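Local structure of hemolysin-related protein (Vibrio cholerae serotype O1, 6MLT) at residues Ala101-Asp106 and Ile149-Ile154. The protein is a secreted, metal-binding protein of the biofilm matrix that probably helps anchor the biofilm by binding carbohydrates. Sequence-based numbering, arbitrary orientation.
Sequences AAADLD and IALADI. With NA (sodium ion), chain D; NA (sodium ion), chain E.
In the beta-propeller, at a pair of FG-GAP-like blades that both carry a metal-binding loop, Ala101 and Leu151 meet where the first strands of two successive four-stranded blades run side by side. Strands 101-103 and 150-152 point roughly the same way, 27° apart, with their axes 7.1 Å from each other at closest approach, too far for backbone pairing; the junction is made by apolar side chains instead. Leu151 supplies the reach. Its CG stands anti to its own carbonyl carbon (chi1 -51°), and from there CD1 extends to the neighbouring strand, where CB of Ala101 lies 3.7 Å from it and CB of Ala103 3.9 Å. Between these two methyls the same CD1 rests on the main chain, 3.7 Å from the carbonyl carbon of Ala102. Alanine suits both flanking positions because a lone methyl lets the leucine come down to the strand itself, while the CB of Ala102 points away from this interface. CD2 of Leu105, just after the strand, closes in more loosely on CD1 of Leu151, and Val114, Ile162 and Ile589 also touch Leu151, which is buried.

Beyond the strands the two segments diverge into loops, each wrapped around its own sodium ion. Aspartates suit these turns because one carboxylate oxygen can bind the cation while the other takes a hydrogen bond: Asp104 and Asp106 hold one ion with Asp108, Glu112 and the backbone O of Leu110, and Asp153 helps hold the other. At the opposite end of the contact, the CB of Ala101 sits 4.0 Å from the branch methyl CG2 of Ile149 and 3.5 Å from that residue's backbone O.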
loop_
_atom_site.group_PDB
_atom_site.type_symbol
_atom_site.label_atom_id
_atom_site.label_comp_id
_atom_site.label_asym_id
_atom_site.label_seq_id
_atom_site.Cartn_x
_atom_site.Cartn_y
_atom_site.Cartn_z
ATOM N N ALA A 101 5.451 -17.740 2.376
ATOM C CA ALA A 101 5.829 -16.413 2.843
ATOM C C ALA A 101 7.201 -16.502 3.491
ATOM O O ALA A 101 7.555 -17.529 4.072
ATOM C CB ALA A 101 4.826 -15.853 3.849
ATOM N N ALA A 102 7.971 -15.420 3.410
ATOM C CA ALA A 102 9.340 -15.458 3.895
ATOM C C ALA A 102 9.705 -14.155 4.583
ATOM O O ALA A 102 9.235 -13.078 4.211
ATOM C CB ALA A 102 10.328 -15.733 2.753
ATOM N N ALA A 103 10.570 -14.269 5.584
ATOM C CA ALA A 103 11.095 -13.121 6.306
ATOM C C ALA A 103 12.127 -13.630 7.295
ATOM O O ALA A 103 12.177 -14.825 7.600
ATOM C CB ALA A 103 9.995 -12.349 7.047
ATOM N N ASP A 104 12.949 -12.709 7.793
ATOM C CA ASP A 104 13.861 -13.008 8.895
ATOM C C ASP A 104 13.048 -12.928 10.180
ATOM O O ASP A 104 12.834 -11.847 10.730
ATOM C CB ASP A 104 15.037 -12.038 8.906
ATOM C CG ASP A 104 16.044 -12.337 10.013
ATOM O OD1 ASP A 104 15.829 -13.279 10.811
ATOM O OD2 ASP A 104 17.064 -11.621 10.074
ATOM N N LEU A 105 12.579 -14.082 10.649
ATOM C CA LEU A 105 11.607 -14.112 11.734
ATOM C C LEU A 105 12.259 -14.023 13.107
ATOM O O LEU A 105 11.642 -13.503 14.044
ATOM C CB LEU A 105 10.770 -15.387 11.637
ATOM C CG LEU A 105 9.905 -15.522 10.379
ATOM C CD1 LEU A 105 9.249 -16.896 10.324
ATOM C CD2 LEU A 105 8.861 -14.436 10.333
ATOM N N ASP A 106 13.484 -14.521 13.257
ATOM C CA ASP A 106 14.156 -14.533 14.549
ATOM C C ASP A 106 15.276 -13.512 14.653
ATOM O O ASP A 106 15.932 -13.440 15.695
ATOM C CB ASP A 106 14.700 -15.936 14.856
ATOM C CG ASP A 106 15.738 -16.411 13.850
ATOM O OD1 ASP A 106 15.998 -15.712 12.848
ATOM O OD2 ASP A 106 16.297 -17.505 14.072
ATOM N N ILE A 149 -0.470 -17.198 3.501
ATOM C CA ILE A 149 0.211 -16.900 4.751
ATOM C C ILE A 149 0.759 -15.485 4.655
ATOM O O ILE A 149 1.414 -15.135 3.666
ATOM C CB ILE A 149 1.341 -17.905 5.037
ATOM C CG1 ILE A 149 0.749 -19.306 5.227
ATOM C CG2 ILE A 149 2.132 -17.478 6.256
ATOM C CD1 ILE A 149 1.777 -20.401 5.369
ATOM N N ALA A 150 0.475 -14.672 5.669
ATOM C CA ALA A 150 1.033 -13.335 5.783
ATOM C C ALA A 150 1.794 -13.233 7.100
ATOM O O ALA A 150 1.469 -13.920 8.076
ATOM C CB ALA A 150 -0.052 -12.264 5.712
ATOM N N LEU A 151 2.814 -12.382 7.116
ATOM C CA LEU A 151 3.720 -12.246 8.253
ATOM C C LEU A 151 3.718 -10.803 8.733
ATOM O O LEU A 151 4.007 -9.888 7.953
ATOM C CB LEU A 151 5.136 -12.664 7.863
ATOM C CG LEU A 151 5.249 -14.034 7.194
ATOM C CD1 LEU A 151 6.657 -14.250 6.672
ATOM C CD2 LEU A 151 4.859 -15.134 8.163
ATOM N N ALA A 152 3.427 -10.602 10.017
ATOM C CA ALA A 152 3.405 -9.257 10.578
ATOM C C ALA A 152 3.521 -9.330 12.090
ATOM O O ALA A 152 3.138 -10.328 12.709
ATOM C CB ALA A 152 2.125 -8.506 10.194
ATOM N N ASP A 153 4.055 -8.260 12.678
ATOM C CA ASP A 153 3.988 -8.059 14.124
ATOM C C ASP A 153 2.696 -7.303 14.393
ATOM O O ASP A 153 2.633 -6.081 14.230
ATOM C CB ASP A 153 5.204 -7.297 14.637
ATOM C CG ASP A 153 5.169 -7.076 16.156
ATOM O OD1 ASP A 153 4.162 -7.426 16.815
ATOM O OD2 ASP A 153 6.169 -6.557 16.695
ATOM N N ILE A 154 1.655 -8.028 14.814
ATOM C CA ILE A 154 0.319 -7.441 14.863
ATOM C C ILE A 154 -0.005 -6.807 16.204
ATOM O O ILE A 154 -0.997 -6.067 16.297
ATOM C CB ILE A 154 -0.760 -8.485 14.511
ATOM C CG1 ILE A 154 -0.766 -9.632 15.535
ATOM C CG2 ILE A 154 -0.542 -8.994 13.091
ATOM C CD1 ILE A 154 -1.799 -10.707 15.253
HETATM NA NA NA D . 16.250 -15.617 10.539
HETATM NA NA NA E . 3.961 -9.622 17.758
#